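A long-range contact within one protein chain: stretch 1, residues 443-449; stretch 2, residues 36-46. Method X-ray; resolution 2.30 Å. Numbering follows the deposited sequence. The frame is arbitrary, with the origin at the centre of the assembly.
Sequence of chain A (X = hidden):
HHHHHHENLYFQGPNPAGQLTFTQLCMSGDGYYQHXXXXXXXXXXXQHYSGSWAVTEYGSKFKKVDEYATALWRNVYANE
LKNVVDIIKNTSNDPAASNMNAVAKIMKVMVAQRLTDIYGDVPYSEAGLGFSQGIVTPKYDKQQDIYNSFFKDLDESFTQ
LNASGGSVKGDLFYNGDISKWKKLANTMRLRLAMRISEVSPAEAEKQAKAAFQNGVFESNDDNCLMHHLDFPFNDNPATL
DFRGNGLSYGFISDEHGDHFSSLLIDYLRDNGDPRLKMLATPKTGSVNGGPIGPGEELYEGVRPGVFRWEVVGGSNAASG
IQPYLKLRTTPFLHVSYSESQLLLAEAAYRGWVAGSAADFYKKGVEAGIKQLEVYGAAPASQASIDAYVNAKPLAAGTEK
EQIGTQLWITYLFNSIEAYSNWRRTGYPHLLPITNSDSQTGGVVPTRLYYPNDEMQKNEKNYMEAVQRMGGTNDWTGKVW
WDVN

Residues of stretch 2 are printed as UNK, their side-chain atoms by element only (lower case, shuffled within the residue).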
# COMPACT_ATOMS: atom_id res chain seq x y z
N VAL A 443 1.85 20.32 7.44
CA VAL A 443 2.76 19.24 7.82
C VAL A 443 2.10 17.88 7.59
O VAL A 443 1.03 17.60 8.14
CB VAL A 443 3.16 19.36 9.30
CG1 VAL A 443 4.15 18.24 9.65
CG2 VAL A 443 3.79 20.73 9.56
N VAL A 444 2.72 17.01 6.79
CA VAL A 444 2.08 15.72 6.57
C VAL A 444 2.01 14.91 7.89
O VAL A 444 3.00 14.74 8.58
CB VAL A 444 2.75 14.90 5.47
CG1 VAL A 444 1.90 13.64 5.15
CG2 VAL A 444 2.94 15.75 4.23
N PRO A 445 0.81 14.45 8.24
CA PRO A 445 0.68 13.54 9.37
C PRO A 445 1.56 12.32 9.18
O PRO A 445 1.63 11.77 8.07
CB PRO A 445 -0.81 13.18 9.35
CG PRO A 445 -1.46 14.35 8.67
CD PRO A 445 -0.49 14.75 7.61
N THR A 446 2.21 11.87 10.25
CA THR A 446 3.15 10.78 10.12
C THR A 446 2.68 9.48 10.79
O THR A 446 3.41 8.49 10.80
CB THR A 446 4.54 11.18 10.66
OG1 THR A 446 4.39 11.91 11.89
CG2 THR A 446 5.25 12.07 9.62
N ARG A 447 1.47 9.49 11.33
CA ARG A 447 0.78 8.25 11.77
C ARG A 447 -0.69 8.59 11.98
O ARG A 447 -1.04 9.75 12.00
CB ARG A 447 1.39 7.69 13.06
CG ARG A 447 1.13 8.60 14.30
CD ARG A 447 1.79 8.08 15.59
NE ARG A 447 1.05 6.97 16.21
CZ ARG A 447 0.03 7.11 17.08
NH1 ARG A 447 -0.39 8.31 17.42
NH2 ARG A 447 -0.57 6.03 17.59
N LEU A 448 -1.54 7.59 12.14
CA LEU A 448 -2.89 7.83 12.63
C LEU A 448 -2.92 7.39 14.11
O LEU A 448 -1.98 6.74 14.60
CB LEU A 448 -3.94 7.09 11.79
CG LEU A 448 -4.01 7.48 10.30
CD1 LEU A 448 -5.07 6.66 9.57
CD2 LEU A 448 -4.27 8.99 10.11
N TYR A 449 -3.97 7.77 14.83
CA TYR A 449 -3.92 7.67 16.29
C TYR A 449 -4.85 6.58 16.85
O TYR A 449 -5.89 6.27 16.27
CB TYR A 449 -4.23 9.05 16.90
CG TYR A 449 -5.46 9.74 16.33
CD1 TYR A 449 -5.37 10.62 15.26
CD2 TYR A 449 -6.72 9.52 16.88
CE1 TYR A 449 -6.49 11.26 14.74
CE2 TYR A 449 -7.85 10.15 16.38
CZ TYR A 449 -7.72 11.03 15.30
OH TYR A 449 -8.84 11.64 14.78
N UNK A 36 -11.57 4.95 4.04
CA UNK A 36 -11.05 5.91 5.02
C UNK A 36 -9.51 5.89 5.15
O UNK A 36 -8.87 6.93 5.18
c UNK A 36 -13.19 6.01 6.41
c UNK A 36 -16.30 5.32 6.79
c UNK A 36 -11.71 5.64 6.37
n UNK A 36 -16.02 4.40 5.88
n UNK A 36 -15.35 5.77 7.61
c UNK A 36 -13.95 5.32 7.56
n UNK A 36 -17.53 5.79 6.88
N UNK A 37 -8.91 4.70 5.16
CA UNK A 37 -7.47 4.61 5.40
C UNK A 37 -6.66 4.62 4.12
O UNK A 37 -5.60 5.24 4.06
c UNK A 37 -7.11 3.34 6.18
c UNK A 37 -5.71 3.47 6.75
o UNK A 37 -8.03 3.17 7.25
N UNK A 38 -7.15 3.94 3.09
CA UNK A 38 -6.48 3.87 1.79
C UNK A 38 -6.76 5.14 0.96
O UNK A 38 -5.84 5.94 0.69
c UNK A 38 -6.94 2.60 1.03
c UNK A 38 -6.28 2.42 -0.36
n UNK A 38 -6.63 1.31 -1.01
o UNK A 38 -5.49 3.24 -0.84
N UNK A 39 -8.03 5.34 0.62
CA UNK A 39 -8.41 6.44 -0.26
C UNK A 39 -8.23 7.81 0.38
O UNK A 39 -7.46 8.60 -0.10
c UNK A 39 -11.74 6.70 -2.45
c UNK A 39 -9.88 6.27 -0.73
c UNK A 39 -10.46 7.24 -1.79
c UNK A 39 -9.44 7.57 -2.87
N UNK A 40 -8.92 8.07 1.48
CA UNK A 40 -8.97 9.43 2.01
C UNK A 40 -7.66 9.85 2.66
O UNK A 40 -7.05 10.82 2.22
c UNK A 40 -10.14 9.61 3.04
c UNK A 40 -11.48 9.57 2.33
c UNK A 40 -12.67 9.34 3.26
c UNK A 40 -9.97 10.92 3.79
N UNK A 41 -7.24 9.16 3.71
CA UNK A 41 -6.06 9.65 4.44
C UNK A 41 -4.73 9.26 3.76
O UNK A 41 -3.97 10.16 3.38
c UNK A 41 -6.89 11.48 6.60
c UNK A 41 -6.07 9.19 5.89
c UNK A 41 -8.24 11.79 8.57
c UNK A 41 -8.18 10.44 8.82
c UNK A 41 -7.59 12.32 7.46
c UNK A 41 -7.49 9.61 7.94
o UNK A 41 -8.94 12.60 9.42
c UNK A 41 -6.82 10.11 6.83
N UNK A 42 -4.44 7.97 3.57
CA UNK A 42 -3.14 7.62 2.92
C UNK A 42 -3.05 8.25 1.53
O UNK A 42 -2.05 8.90 1.21
o UNK A 42 -2.70 5.50 4.05
c UNK A 42 -2.93 6.10 2.79
N UNK A 43 -4.12 8.06 0.76
CA UNK A 43 -4.24 8.58 -0.59
C UNK A 43 -4.14 10.09 -0.69
O UNK A 43 -3.57 10.60 -1.66
N UNK A 44 -4.72 10.81 0.26
CA UNK A 44 -4.58 12.25 0.25
C UNK A 44 -3.21 12.71 0.76
O UNK A 44 -2.64 13.67 0.23
N UNK A 45 -2.68 12.03 1.78
CA UNK A 45 -1.39 12.39 2.38
C UNK A 45 -0.28 12.31 1.32
O UNK A 45 0.57 13.18 1.24
c UNK A 45 -2.52 10.76 6.97
c UNK A 45 -3.44 11.79 7.09
c UNK A 45 -1.73 10.68 5.82
c UNK A 45 -2.80 12.62 4.92
c UNK A 45 -3.59 12.72 6.06
c UNK A 45 -1.88 11.60 4.78
c UNK A 45 -1.01 11.47 3.56
N UNK A 46 -0.29 11.24 0.53
CA UNK A 46 0.82 11.03 -0.39
C UNK A 46 0.45 11.56 -1.80
O UNK A 46 1.18 11.38 -2.76
c UNK A 46 1.22 9.52 -0.40
c UNK A 46 0.34 8.70 -1.38
c UNK A 46 2.69 9.36 -0.70

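Position 36 carries three carbons, a nitrogen, and then a carbon bearing two more nitrogens. That guanidinium terminus identifies arginine, R36. Its side chain lies beyond reach of stretch 1, and its nitrogens are hydrogen-bonded elsewhere in the structure.

At position 37 the first side-chain carbon carries one oxygen and one carbon, and the carbon branch approaches L448. The residue is threonine, T37; its CG2 lies 4.3 Å from L448 CD1, so the methyl offers a small apolar surface to the leucine.

Position 38 has two carbons, the second holding an oxygen and a nitrogen: a short carboxamide, hence asparagine, N38. It is buried but out of reach of stretch 1, and its polar atoms find hydrogen bonds outside this contact.

Position 39 shows four carbons forked at the second, which is leucine, L39. Position 40 also has four, but forked at the first with one arm two carbons long, which is isoleucine, I40. Both are buried and neither reaches stretch 1, so these apolar side chains serve packing away from this contact.

Position 41 has one carbon leading to a six-carbon ring with an oxygen on it, and the ring approaches L448. This is tyrosine, Y41. Its CD2 is 3.9 Å from L448 CD2, an oblique approach, while the hydroxyl is satisfied elsewhere in the structure; one residue thus supplies both apolar carbon surface and a polar end.

Position 42 has a single carbon and an oxygen and points away from stretch 1. It is serine, S42. Its OG donates to T37 O at 2.9 Å, and the S42 backbone N bonds the same T37 O at 3.0 Å. The short side chain therefore satisfies its hydroxyl against its own helix, in the wider pi-type turn.

Positions 43 and 44 have no side-chain atoms, so both are glycine, G43 and G44. An ideal CB on G43 would lie 2.2 Å from L39 O, and one on G44 would lie 2.7 Å from I40 O; the bare backbone avoids both clashes.

Position 45 bears one carbon and a plain six-carbon ring, touching V444, P445 and L448. It is phenylalanine, F45, whose ring has no polar atom to satisfy among these apolar neighbours.

Position 46 has one carbon carrying two carbons, giving valine, V46. It leaves helical geometry just after the helix, and its side chain does not touch stretch 1; it is buried, which suits an apolar side chain with no polar group to satisfy.

The contact is wholly apolar, with no hydrogen bond between the stretches. F45 is its centre: P445 CG sits over one ring face, 4.0 Å from the centroid of the F45 ring in a CH-pi contact and 3.6 Å from F45 CZ. L448 CD2 meets the ring edge, 4.0 Å from F45 CE2, and V444 CG1 lies 4.0 Å from F45 CB. L448 extends the patch along the helix, touching T37, Y41 and F45, which are spaced four residues apart, so that one side of the helix packs against the irregular segment.

Stretch 2 (36-46) RTNLIYSGGFV
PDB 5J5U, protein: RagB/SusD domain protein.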